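Local coordinates for protein ALKF (Bacillus cereus, PDB 3ZBO) that has affinity for branched DNA structures, probably including Holliday junctions, and is related to the HEAT-like repeat DNA glycosylases, although its cellular function is not established, at residues M7-M13 with L58-L62; Y72-I76 with K237-C241; L19-K25 with V37-A41; A106-S112 with W140-R145. Numbering follows the deposited sequence.

Interaction 1 (M7-M13 with L58-L62)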
loop_
_atom_site.group_PDB
_atom_site.type_symbol
_atom_site.label_atom_id
_atom_site.label_comp_id
_atom_site.label_asym_id
_atom_site.label_seq_id
_atom_site.Cartn_x
_atom_site.Cartn_y
_atom_site.Cartn_z
ATOM N N MET A 7 -16.630 -17.272 12.886
ATOM C CA MET A 7 -15.456 -17.189 13.753
ATOM C C MET A 7 -15.556 -15.915 14.594
ATOM O O MET A 7 -15.905 -14.865 14.067
ATOM C CB MET A 7 -14.213 -17.159 12.861
ATOM C CG MET A 7 -13.631 -18.510 12.654
ATOM S SD MET A 7 -11.858 -18.323 12.361
ATOM C CE MET A 7 -11.188 -18.003 13.964
ATOM N N ASP A 8 -15.307 -15.997 15.891
ATOM C CA ASP A 8 -15.407 -14.797 16.676
ATOM C C ASP A 8 -14.031 -14.138 16.889
ATOM O O ASP A 8 -13.017 -14.675 16.536
ATOM C CB ASP A 8 -16.212 -14.971 17.974
ATOM C CG ASP A 8 -15.622 -15.998 18.885
ATOM O OD1 ASP A 8 -14.376 -16.240 18.776
ATOM O OD2 ASP A 8 -16.403 -16.587 19.715
ATOM N N PHE A 9 -14.114 -12.893 17.287
ATOM C CA PHE A 9 -12.930 -12.071 17.572
ATOM C C PHE A 9 -11.900 -12.781 18.412
ATOM O O PHE A 9 -10.690 -12.816 18.050
ATOM C CB PHE A 9 -13.367 -10.763 18.254
ATOM C CG PHE A 9 -12.233 -9.930 18.713
ATOM C CD1 PHE A 9 -11.547 -9.136 17.827
ATOM C CD2 PHE A 9 -11.814 -9.970 20.066
ATOM C CE1 PHE A 9 -10.480 -8.354 18.278
ATOM C CE2 PHE A 9 -10.717 -9.233 20.547
ATOM C CZ PHE A 9 -10.034 -8.411 19.619
ATOM N N LYS A 10 -12.327 -13.366 19.542
ATOM C CA LYS A 10 -11.338 -13.970 20.454
ATOM C C LYS A 10 -10.624 -15.136 19.782
ATOM O O LYS A 10 -9.394 -15.342 19.969
ATOM C CB LYS A 10 -12.001 -14.516 21.742
ATOM C CG LYS A 10 -11.277 -15.824 22.262
ATOM C CD LYS A 10 -12.202 -17.072 22.562
ATOM C CE LYS A 10 -11.456 -18.181 23.455
ATOM N NZ LYS A 10 -11.245 -17.834 24.941
ATOM N N THR A 11 -11.350 -15.913 18.988
ATOM C CA THR A 11 -10.789 -17.059 18.296
ATOM C C THR A 11 -9.799 -16.618 17.201
ATOM O O THR A 11 -8.697 -17.185 17.065
ATOM C CB THR A 11 -11.881 -17.907 17.666
ATOM O OG1 THR A 11 -12.723 -18.369 18.730
ATOM C CG2 THR A 11 -11.328 -19.112 16.904
ATOM N N VAL A 12 -10.136 -15.579 16.453
ATOM C CA VAL A 12 -9.150 -15.091 15.477
ATOM C C VAL A 12 -7.889 -14.586 16.107
ATOM O O VAL A 12 -6.789 -14.885 15.564
ATOM C CB VAL A 12 -9.773 -13.933 14.613
ATOM C CG1 VAL A 12 -8.719 -13.327 13.660
ATOM C CG2 VAL A 12 -11.049 -14.470 13.835
ATOM N N MET A 13 -8.026 -13.828 17.195
ATOM C CA MET A 13 -6.872 -13.305 17.915
ATOM C C MET A 13 -6.024 -14.456 18.464
ATOM O O MET A 13 -4.776 -14.429 18.396
ATOM C CB MET A 13 -7.269 -12.361 19.004
ATOM C CG MET A 13 -7.902 -11.010 18.556
ATOM S SD MET A 13 -6.723 -10.093 17.483
ATOM C CE MET A 13 -5.503 -9.543 18.648
ATOM N N LEU A 58 -16.198 -8.019 12.028
ATOM C CA LEU A 58 -15.039 -8.623 12.632
ATOM C C LEU A 58 -13.795 -7.810 12.174
ATOM O O LEU A 58 -12.914 -7.571 13.054
ATOM C CB LEU A 58 -14.881 -10.033 12.086
ATOM C CG LEU A 58 -13.713 -10.815 12.641
ATOM C CD1 LEU A 58 -13.555 -10.807 14.186
ATOM C CD2 LEU A 58 -13.831 -12.300 12.132
ATOM N N ALA A 59 -13.805 -7.324 10.933
ATOM C CA ALA A 59 -12.658 -6.521 10.468
ATOM C C ALA A 59 -12.538 -5.284 11.344
ATOM O O ALA A 59 -11.372 -4.919 11.749
ATOM C CB ALA A 59 -12.812 -6.055 8.952
ATOM N N GLU A 60 -13.669 -4.697 11.673
ATOM C CA GLU A 60 -13.601 -3.499 12.524
ATOM C C GLU A 60 -13.041 -3.778 13.874
ATOM O O GLU A 60 -12.222 -2.965 14.409
ATOM C CB GLU A 60 -14.944 -2.764 12.654
ATOM C CG GLU A 60 -15.418 -2.185 11.362
ATOM C CD GLU A 60 -14.679 -0.936 10.860
ATOM O OE1 GLU A 60 -14.012 -0.317 11.681
ATOM O OE2 GLU A 60 -14.833 -0.571 9.727
ATOM N N GLU A 61 -13.483 -4.889 14.504
ATOM C CA GLU A 61 -12.921 -5.194 15.802
ATOM C C GLU A 61 -11.416 -5.520 15.757
ATOM O O GLU A 61 -10.690 -5.110 16.692
ATOM C CB GLU A 61 -13.667 -6.389 16.432
ATOM C CG GLU A 61 -15.108 -6.090 16.716
ATOM C CD GLU A 61 -15.732 -7.150 17.676
ATOM O OE1 GLU A 61 -15.084 -7.648 18.645
ATOM O OE2 GLU A 61 -16.952 -7.427 17.471
ATOM N N LEU A 62 -11.021 -6.216 14.712
ATOM C CA LEU A 62 -9.593 -6.583 14.567
ATOM C C LEU A 62 -8.808 -5.303 14.313
ATOM O O LEU A 62 -7.707 -5.137 14.932
ATOM C CB LEU A 62 -9.407 -7.567 13.419
ATOM C CG LEU A 62 -10.013 -8.917 13.747
ATOM C CD1 LEU A 62 -9.988 -9.713 12.485
ATOM C CD2 LEU A 62 -9.202 -9.623 14.803
#
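Two leucines one turn apart on the 58-62 helix form the bumps of this interface, and the start of the first helix supplies the hollows. L58 (chi1 t, chi2 p) pushes its forked end into the space bounded by M7, F9 and V12: CD1 rests 3.7 Å from F9 CA, while CD2 lies 3.8 Å from M7 O and 3.9 Å from V12 CG2. One turn on, L62 fills the next hollow, its CD2 3.9 Å from both F9 CD1 and V12 CG1 and 3.7 Å from M13 SD. The segment axes cross at -57° and come no closer than 10.6 Å, so side chains bridge the gap between the backbones. This is helix-on-helix packing at the N-terminal end of a HEAT-like helical repeat fold; helix 68-77 extends it by placing F73 and A74 against L62. The first helix is N-capped by D8, whose OD1 accepts from T11 N (3.1 Å) and T11 OG1 (2.7 Å) on the side turned from the leucines. At the outer border, F9 (chi1 t) lays its CB 3.6 Å from E61 OE1, and its ring meets L58 CD1 at the edge.

Interaction 2 (Y72-I76 with K237-C241); sequences YFAGI and KYVRC
The 72-76 segment is regular helix; 237-241 is an irregular C-terminal tail, extended through V239 and bent at R240 (phi/psi -92/-27). CA atoms come nearest at I76 and R240, 7.1 Å apart. Y72 (chi1 t, chi2 -83°) reaches out from the helix so that its OH donates a very short 2.5 Å hydrogen bond to R240 O. R240 (m, t, p, chi4 161°) folds back towards the helix, its guanidinium covering I76 N with one face, NH2 to N 3.8 Å. A CB on G75 would fall 2.8 Å from R240 NH2, so the missing side chain makes room. Waters bridge the pair: one joins Y72 O (2.8 Å) to R240 NH2 (3.0 Å), another G75 O (2.8 Å) to R240 NH1 (2.9 Å), and a third links Y72 OH (2.8 Å) with Y238 OH (2.5 Å), Y238 being t. I76 (m, t) sets CD1 4.0 Å from CB of C241 (p). A chain terminus thus docks onto a helical-repeat fold through one direct bond, bridging waters and apolar contact. The tail bridges two helices: Y72 and I76 belong to 68-77, while R240 NH2 bonds T108 and Y238 packs on Y103 and V107, all of helix 98-110.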
loop_
_atom_site.group_PDB
_atom_site.type_symbol
_atom_site.label_atom_id
_atom_site.label_comp_id
_atom_site.label_asym_id
_atom_site.label_seq_id
_atom_site.Cartn_x
_atom_site.Cartn_y
_atom_site.Cartn_z
ATOM N N TYR A 72 -3.680 -6.079 9.698
ATOM C CA TYR A 72 -3.462 -6.635 8.376
ATOM C C TYR A 72 -4.552 -7.622 8.028
ATOM O O TYR A 72 -5.112 -7.556 6.910
ATOM C CB TYR A 72 -2.006 -7.234 8.342
ATOM C CG TYR A 72 -1.694 -7.607 6.907
ATOM C CD1 TYR A 72 -2.132 -8.826 6.385
ATOM C CD2 TYR A 72 -0.888 -6.825 6.130
ATOM C CE1 TYR A 72 -1.820 -9.122 5.044
ATOM C CE2 TYR A 72 -0.628 -7.098 4.773
ATOM C CZ TYR A 72 -1.055 -8.288 4.264
ATOM O OH TYR A 72 -0.803 -8.561 2.913
ATOM N N PHE A 73 -4.873 -8.525 8.939
ATOM C CA PHE A 73 -5.858 -9.520 8.619
ATOM C C PHE A 73 -7.247 -8.848 8.454
ATOM O O PHE A 73 -8.036 -9.254 7.594
ATOM C CB PHE A 73 -5.893 -10.575 9.761
ATOM C CG PHE A 73 -6.748 -11.724 9.444
ATOM C CD1 PHE A 73 -6.371 -12.570 8.450
ATOM C CD2 PHE A 73 -7.947 -11.914 10.100
ATOM C CE1 PHE A 73 -7.218 -13.653 8.052
ATOM C CE2 PHE A 73 -8.770 -13.038 9.729
ATOM C CZ PHE A 73 -8.377 -13.861 8.712
ATOM N N ALA A 74 -7.542 -7.808 9.253
ATOM C CA ALA A 74 -8.824 -7.093 9.100
ATOM C C ALA A 74 -8.937 -6.592 7.661
ATOM O O ALA A 74 -9.988 -6.657 7.030
ATOM C CB ALA A 74 -8.821 -5.928 10.020
ATOM N N GLY A 75 -7.814 -6.072 7.086
ATOM C CA GLY A 75 -7.929 -5.651 5.656
ATOM C C GLY A 75 -8.303 -6.811 4.729
ATOM O O GLY A 75 -9.064 -6.566 3.795
ATOM N N ILE A 76 -7.773 -8.024 4.935
ATOM C CA ILE A 76 -8.046 -9.118 4.026
ATOM C C ILE A 76 -9.488 -9.495 4.121
ATOM O O ILE A 76 -10.090 -9.874 3.060
ATOM C CB ILE A 76 -7.161 -10.263 4.408
ATOM C CG1 ILE A 76 -5.704 -9.961 3.977
ATOM C CG2 ILE A 76 -7.688 -11.603 3.708
ATOM C CD1 ILE A 76 -4.827 -10.802 4.814
ATOM N N LYS A 237 -2.349 -7.732 -9.777
ATOM C CA LYS A 237 -3.168 -7.505 -8.546
ATOM C C LYS A 237 -2.305 -7.727 -7.330
ATOM O O LYS A 237 -1.644 -8.770 -7.211
ATOM C CB LYS A 237 -4.369 -8.421 -8.457
ATOM C CG LYS A 237 -5.306 -8.000 -7.409
ATOM C CD LYS A 237 -6.607 -8.847 -7.458
ATOM C CE LYS A 237 -7.302 -8.713 -6.147
ATOM N NZ LYS A 237 -8.808 -8.673 -6.271
ATOM N N TYR A 238 -2.294 -6.748 -6.404
ATOM C CA TYR A 238 -1.471 -6.921 -5.179
ATOM C C TYR A 238 -1.812 -8.242 -4.477
ATOM O O TYR A 238 -2.959 -8.511 -4.202
ATOM C CB TYR A 238 -1.706 -5.666 -4.268
ATOM C CG TYR A 238 -0.831 -5.627 -3.083
ATOM C CD1 TYR A 238 -1.187 -6.384 -1.932
ATOM C CD2 TYR A 238 0.297 -4.860 -3.058
ATOM C CE1 TYR A 238 -0.398 -6.384 -0.754
ATOM C CE2 TYR A 238 1.135 -4.857 -1.889
ATOM C CZ TYR A 238 0.735 -5.639 -0.765
ATOM O OH TYR A 238 1.516 -5.609 0.360
ATOM N N VAL A 239 -0.767 -9.015 -4.108
ATOM C CA VAL A 239 -1.003 -10.293 -3.428
ATOM C C VAL A 239 -0.960 -10.128 -1.939
ATOM O O VAL A 239 0.058 -9.722 -1.373
ATOM C CB VAL A 239 0.057 -11.364 -3.889
ATOM C CG1 VAL A 239 -0.286 -12.680 -3.300
ATOM C CG2 VAL A 239 0.047 -11.504 -5.450
ATOM N N ARG A 240 -2.071 -10.446 -1.304
ATOM C CA ARG A 240 -2.195 -10.055 0.130
ATOM C C ARG A 240 -1.740 -11.125 1.077
ATOM O O ARG A 240 -1.438 -10.838 2.250
ATOM C CB ARG A 240 -3.630 -9.692 0.389
ATOM C CG ARG A 240 -4.094 -8.496 -0.497
ATOM C CD ARG A 240 -5.490 -8.021 -0.126
ATOM N NE ARG A 240 -5.451 -7.137 1.100
ATOM C CZ ARG A 240 -6.436 -6.317 1.391
ATOM N NH1 ARG A 240 -7.566 -6.301 0.668
ATOM N NH2 ARG A 240 -6.286 -5.555 2.438
ATOM N N CYS A 241 -1.837 -12.384 0.639
ATOM C CA CYS A 241 -1.636 -13.437 1.643
ATOM C C CYS A 241 -0.891 -14.559 0.961
ATOM O O CYS A 241 0.334 -14.308 0.647
ATOM C CB CYS A 241 -2.891 -13.561 2.721
ATOM S SG CYS A 241 -4.397 -14.406 2.588
ATOM O OXT CYS A 241 -1.438 -15.657 0.674
HETATM O O HOH W 1 -4.347 -6.131 4.627
HETATM O O HOH W 2 -2.794 -6.559 2.077
HETATM O O HOH W 3 1.582 -7.602 1.929
HETATM O O HOH W 4 -10.181 -5.449 1.424
#

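Interaction 3 (L19-K25 with V37-A41)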
loop_
_atom_site.group_PDB
_atom_site.type_symbol
_atom_site.label_atom_id
_atom_site.label_comp_id
_atom_site.label_asym_id
_atom_site.label_seq_id
_atom_site.Cartn_x
_atom_site.Cartn_y
_atom_site.Cartn_z
ATOM N N LEU A 19 0.200 -18.213 15.228
ATOM C CA LEU A 19 0.994 -18.162 14.017
ATOM C C LEU A 19 2.189 -17.197 14.127
ATOM O O LEU A 19 3.091 -17.209 13.235
ATOM C CB LEU A 19 0.160 -17.762 12.796
ATOM C CG LEU A 19 -0.997 -18.733 12.458
ATOM C CD1 LEU A 19 -2.075 -18.093 11.533
ATOM C CD2 LEU A 19 -0.403 -20.032 11.839
ATOM N N GLY A 20 2.298 -16.418 15.172
ATOM C CA GLY A 20 3.374 -15.375 15.278
ATOM C C GLY A 20 4.742 -16.077 15.399
ATOM O O GLY A 20 4.853 -17.158 16.060
ATOM N N LYS A 21 5.759 -15.525 14.745
ATOM C CA LYS A 21 7.154 -16.058 14.855
ATOM C C LYS A 21 8.048 -14.886 15.140
ATOM O O LYS A 21 7.884 -13.824 14.472
ATOM C CB LYS A 21 7.578 -16.734 13.552
ATOM C CG LYS A 21 6.840 -18.019 13.230
ATOM C CD LYS A 21 7.417 -19.203 14.045
ATOM C CE LYS A 21 6.732 -20.540 13.671
ATOM N NZ LYS A 21 6.587 -20.636 12.191
ATOM N N GLU A 22 9.030 -15.087 16.043
ATOM C CA GLU A 22 9.839 -14.009 16.620
ATOM C C GLU A 22 10.687 -13.341 15.554
ATOM O O GLU A 22 10.918 -12.105 15.651
ATOM C CB GLU A 22 10.730 -14.473 17.801
ATOM C CG GLU A 22 11.054 -13.320 18.799
ATOM C CD GLU A 22 9.852 -12.927 19.671
ATOM O OE1 GLU A 22 8.976 -13.804 19.917
ATOM O OE2 GLU A 22 9.779 -11.741 20.106
ATOM N N ARG A 23 11.115 -14.124 14.563
ATOM C CA ARG A 23 11.850 -13.582 13.397
ATOM C C ARG A 23 11.035 -12.558 12.626
ATOM O O ARG A 23 11.552 -11.409 12.507
ATOM C CB ARG A 23 12.545 -14.573 12.427
ATOM C CG ARG A 23 11.883 -15.908 12.011
ATOM C CD ARG A 23 10.847 -15.898 10.817
ATOM N NE ARG A 23 10.781 -17.181 10.053
ATOM C CZ ARG A 23 10.674 -18.412 10.591
ATOM N NH1 ARG A 23 10.682 -18.605 11.926
ATOM N NH2 ARG A 23 10.591 -19.474 9.792
ATOM N N THR A 24 9.827 -12.973 12.143
ATOM C CA THR A 24 8.873 -12.093 11.402
ATOM C C THR A 24 8.553 -10.855 12.282
ATOM O O THR A 24 8.488 -9.686 11.784
ATOM C CB THR A 24 7.557 -12.834 10.983
ATOM O OG1 THR A 24 7.823 -13.858 9.987
ATOM C CG2 THR A 24 6.636 -11.892 10.363
ATOM N N LYS A 25 8.383 -11.090 13.582
ATOM C CA LYS A 25 8.050 -9.968 14.483
ATOM C C LYS A 25 9.153 -8.908 14.582
ATOM O O LYS A 25 8.915 -7.691 14.478
ATOM C CB LYS A 25 7.681 -10.526 15.856
ATOM C CG LYS A 25 7.401 -9.518 16.926
ATOM C CD LYS A 25 7.068 -10.136 18.237
ATOM C CE LYS A 25 6.864 -9.146 19.278
ATOM N NZ LYS A 25 6.361 -9.740 20.543
ATOM N N VAL A 37 2.156 -6.860 18.715
ATOM C CA VAL A 37 2.402 -7.385 17.374
ATOM C C VAL A 37 2.840 -8.813 17.544
ATOM O O VAL A 37 3.630 -9.126 18.479
ATOM C CB VAL A 37 3.405 -6.475 16.578
ATOM C CG1 VAL A 37 4.719 -6.357 17.316
ATOM C CG2 VAL A 37 3.657 -7.083 15.185
ATOM N N PHE A 38 2.349 -9.686 16.666
ATOM C CA PHE A 38 2.701 -11.063 16.799
ATOM C C PHE A 38 3.742 -11.526 15.772
ATOM O O PHE A 38 4.522 -12.480 16.068
ATOM C CB PHE A 38 1.508 -11.977 16.591
ATOM C CG PHE A 38 0.322 -11.759 17.525
ATOM C CD1 PHE A 38 0.473 -11.458 18.875
ATOM C CD2 PHE A 38 -0.959 -11.839 16.983
ATOM C CE1 PHE A 38 -0.662 -11.320 19.723
ATOM C CE2 PHE A 38 -2.114 -11.671 17.818
ATOM C CZ PHE A 38 -1.939 -11.443 19.145
ATOM N N GLY A 39 3.764 -10.923 14.571
ATOM C CA GLY A 39 4.739 -11.386 13.599
ATOM C C GLY A 39 4.200 -12.559 12.806
ATOM O O GLY A 39 4.836 -13.659 12.676
ATOM N N VAL A 40 3.102 -12.354 12.085
ATOM C CA VAL A 40 2.501 -13.437 11.283
ATOM C C VAL A 40 2.843 -13.320 9.812
ATOM O O VAL A 40 2.558 -12.301 9.193
ATOM C CB VAL A 40 0.947 -13.436 11.446
ATOM C CG1 VAL A 40 0.293 -14.544 10.597
ATOM C CG2 VAL A 40 0.553 -13.543 12.928
ATOM N N ALA A 41 3.503 -14.324 9.188
ATOM C CA ALA A 41 3.772 -14.228 7.774
ATOM C C ALA A 41 2.447 -14.253 7.064
ATOM O O ALA A 41 1.554 -15.050 7.407
ATOM C CB ALA A 41 4.554 -15.433 7.343
HETATM O O HOH W 5 4.167 -16.660 10.769
HETATM O O HOH W 6 3.190 -9.366 21.510
#
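K25 stretches its fully extended side chain (all four chi angles t) over V37, bringing CE within 3.3 Å of V37 O and 4.0 Å of V37 CG1. Its ammonium finds its main partner just outside, in a salt bridge to E35, while E22 OE2 is a long 4.0 Å from K25 NZ. Beside this arm, main chain meets main chain. K21 N donates to G39 O at 2.9 Å with an N-H...O angle of 159°, and G20 CA adds a CA-H...O contact to the same oxygen at 3.4 Å. T24 closes over that carbonyl, CB to G39 O 3.3 Å, so the loop docks on the start of helix 22-30. K21 is that helix's N-cap residue, and K25 N to K21 O (2.9 Å) closes its first turn. At phi/psi 86/61, a CB on G39 would jam against F38 O; separately, it would sit 2.5 Å from K25 N. A CB on G20 would fall 2.4 Å from F38 O. Water 5 links L19 O (2.7 Å) to A41 N (2.9 Å), and L19 CB packs 3.9 Å from V40 CG1. In this helical-repeat protein the contact folds the loop before helix 46-52 back onto the turn between helices 9-19 and 22-30; D69 accepts from the amides of F38, G39 and V40. The chemistry implies that two glycines and the K21 N to G39 O bond allow this close approach.

Interaction 4 (A106-S112 with W140-R145); sequences AVTLSES and WLLGNR
R145 NH2 donates twice, to S110 O at 2.8 Å and to S112 O at 3.2 Å, both with N-H...O angles of 150°, and so ties the C-terminal ends of two helical segments of the HEAT-like repeat fold. These oxygens lie at the guanidinium edge (R145 chi1 and chi2 m, chi3 t). S110 and S112 (both chi1 p) turn their hydroxyls onto their own chain: S110 OG to V107 O, 2.6 Å, and S112 OG to L109 O, 2.8 Å. Helices 106-110 and 140-144 cross at -39°, axes 9.9 Å apart at closest, nearest CA pair S110 and L141 at 5.6 Å. Here S110 CB meets W140 CB at 3.6 Å, and L141 (m, t) places CD2 3.4 Å from S110 O. W140 (chi1 m, chi2 142°) lies along the first helix, its NE1 bonded to D102 O. A106 CB is 3.9 Å from W140 CD1, and V107 CG2 makes a CH-pi contact, 3.9 Å from the centroid of W140's five-membered ring and 30° off its normal.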
loop_
_atom_site.group_PDB
_atom_site.type_symbol
_atom_site.label_atom_id
_atom_site.label_comp_id
_atom_site.label_asym_id
_atom_site.label_seq_id
_atom_site.Cartn_x
_atom_site.Cartn_y
_atom_site.Cartn_z
ATOM N N ALA A 106 -4.356 1.213 1.998
ATOM C CA ALA A 106 -4.380 1.539 0.546
ATOM C C ALA A 106 -4.855 0.309 -0.250
ATOM O O ALA A 106 -5.491 0.501 -1.310
ATOM C CB ALA A 106 -2.968 1.911 0.112
ATOM N N VAL A 107 -4.506 -0.918 0.188
ATOM C CA VAL A 107 -4.889 -2.070 -0.627
ATOM C C VAL A 107 -6.418 -2.285 -0.436
ATOM O O VAL A 107 -7.094 -2.518 -1.469
ATOM C CB VAL A 107 -4.092 -3.289 -0.186
ATOM C CG1 VAL A 107 -4.559 -4.526 -0.980
ATOM C CG2 VAL A 107 -2.586 -3.137 -0.350
ATOM N N THR A 108 -6.937 -2.192 0.781
ATOM C CA THR A 108 -8.390 -2.293 0.966
ATOM C C THR A 108 -9.104 -1.206 0.140
ATOM O O THR A 108 -10.038 -1.461 -0.567
ATOM C CB THR A 108 -8.674 -2.145 2.407
ATOM O OG1 THR A 108 -8.012 -3.217 3.113
ATOM C CG2 THR A 108 -10.175 -2.305 2.681
ATOM N N LEU A 109 -8.538 0.006 0.174
ATOM C CA LEU A 109 -9.132 1.113 -0.650
ATOM C C LEU A 109 -9.138 0.818 -2.140
ATOM O O LEU A 109 -10.113 1.140 -2.846
ATOM C CB LEU A 109 -8.427 2.452 -0.324
ATOM C CG LEU A 109 -8.921 3.706 -1.107
ATOM C CD1 LEU A 109 -10.427 3.962 -0.707
ATOM C CD2 LEU A 109 -8.070 4.900 -0.774
ATOM N N SER A 110 -8.051 0.196 -2.629
ATOM C CA SER A 110 -7.965 -0.103 -4.082
ATOM C C SER A 110 -9.036 -1.098 -4.512
ATOM O O SER A 110 -9.240 -1.212 -5.732
ATOM C CB SER A 110 -6.507 -0.625 -4.421
ATOM O OG SER A 110 -6.384 -1.945 -3.948
ATOM N N GLU A 111 -9.673 -1.759 -3.548
ATOM C CA GLU A 111 -10.699 -2.780 -3.855
ATOM C C GLU A 111 -12.098 -2.209 -3.659
ATOM O O GLU A 111 -13.082 -2.954 -3.808
ATOM C CB GLU A 111 -10.486 -4.001 -2.969
ATOM C CG GLU A 111 -9.214 -4.848 -3.352
ATOM C CD GLU A 111 -9.295 -5.410 -4.768
ATOM O OE1 GLU A 111 -10.407 -5.819 -5.182
ATOM O OE2 GLU A 111 -8.261 -5.440 -5.474
ATOM N N SER A 112 -12.179 -0.924 -3.310
ATOM C CA SER A 112 -13.459 -0.286 -3.110
ATOM C C SER A 112 -13.943 0.328 -4.416
ATOM O O SER A 112 -13.252 0.343 -5.424
ATOM C CB SER A 112 -13.271 0.816 -2.056
ATOM O OG SER A 112 -12.744 1.936 -2.698
ATOM N N TRP A 140 -1.702 0.228 -6.635
ATOM C CA TRP A 140 -2.464 -1.005 -6.619
ATOM C C TRP A 140 -3.555 -0.935 -7.654
ATOM O O TRP A 140 -3.838 -1.984 -8.291
ATOM C CB TRP A 140 -3.090 -1.261 -5.215
ATOM C CG TRP A 140 -2.045 -1.090 -4.116
ATOM C CD1 TRP A 140 -2.338 -0.515 -2.890
ATOM C CD2 TRP A 140 -0.628 -1.399 -4.085
ATOM N NE1 TRP A 140 -1.204 -0.471 -2.084
ATOM C CE2 TRP A 140 -0.137 -0.921 -2.809
ATOM C CE3 TRP A 140 0.328 -1.911 -5.043
ATOM C CZ2 TRP A 140 1.187 -1.092 -2.406
ATOM C CZ3 TRP A 140 1.611 -2.044 -4.669
ATOM C CH2 TRP A 140 2.081 -1.608 -3.352
ATOM N N LEU A 141 -4.159 0.238 -7.850
ATOM C CA LEU A 141 -5.229 0.349 -8.898
ATOM C C LEU A 141 -4.633 0.130 -10.285
ATOM O O LEU A 141 -5.253 -0.570 -11.135
ATOM C CB LEU A 141 -5.797 1.764 -8.871
ATOM C CG LEU A 141 -6.677 2.085 -7.692
ATOM C CD1 LEU A 141 -6.960 3.538 -7.800
ATOM C CD2 LEU A 141 -7.956 1.266 -7.713
ATOM N N LEU A 142 -3.445 0.649 -10.547
ATOM C CA LEU A 142 -2.852 0.489 -11.934
ATOM C C LEU A 142 -2.568 -0.988 -12.176
ATOM O O LEU A 142 -2.515 -1.396 -13.351
ATOM C CB LEU A 142 -1.591 1.286 -11.971
ATOM C CG LEU A 142 -1.840 2.755 -12.075
ATOM C CD1 LEU A 142 -0.568 3.578 -11.756
ATOM C CD2 LEU A 142 -2.483 3.208 -13.447
ATOM N N GLY A 143 -2.482 -1.838 -11.108
ATOM C CA GLY A 143 -2.379 -3.306 -11.343
ATOM C C GLY A 143 -3.669 -4.103 -11.342
ATOM O O GLY A 143 -3.676 -5.301 -11.768
ATOM N N ASN A 144 -4.764 -3.527 -10.859
ATOM C CA ASN A 144 -6.018 -4.272 -10.839
ATOM C C ASN A 144 -7.130 -3.572 -11.623
ATOM O O ASN A 144 -8.299 -3.915 -11.473
ATOM C CB ASN A 144 -6.450 -4.582 -9.410
ATOM C CG ASN A 144 -7.493 -5.688 -9.351
ATOM O OD1 ASN A 144 -7.483 -6.611 -10.172
ATOM N ND2 ASN A 144 -8.372 -5.603 -8.389
ATOM N N ARG A 145 -6.733 -2.654 -12.523
ATOM C CA ARG A 145 -7.770 -1.965 -13.303
ATOM C C ARG A 145 -7.265 -1.863 -14.714
ATOM O O ARG A 145 -6.079 -1.723 -15.019
ATOM C CB ARG A 145 -8.050 -0.529 -12.794
ATOM C CG ARG A 145 -8.573 -0.382 -11.351
ATOM C CD ARG A 145 -9.936 -0.861 -11.082
ATOM N NE ARG A 145 -10.073 -0.843 -9.610
ATOM C CZ ARG A 145 -11.201 -0.764 -8.961
ATOM N NH1 ARG A 145 -12.369 -0.717 -9.638
ATOM N NH2 ARG A 145 -11.161 -0.691 -7.649
#

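In the fold
Interactions 1, 2 and 4 form a chain of touching contacts. Interactions 1 and 2, centres 16 Å apart, share the packing of successive helices 56-63 and 68-77, where L62 CB is 3.8 Å from A74 CB. Interactions 2 and 4, centres 11 Å apart, meet through the C-terminal tail: R240 NH2 is 3.0 Å from T108 OG1, and Y238 CD2 is 3.5 Å from W140 CZ3, edge-to-face. The tail, far in sequence from helices 68-77 and 98-110, joins them, with interaction 4 nested inside the loop interaction 2 closes. Interaction 3 is nested within interaction 1 and touches it where M13 O lies 3.9 Å from F38 CE2, but its centre is 26 Å from that of interaction 4.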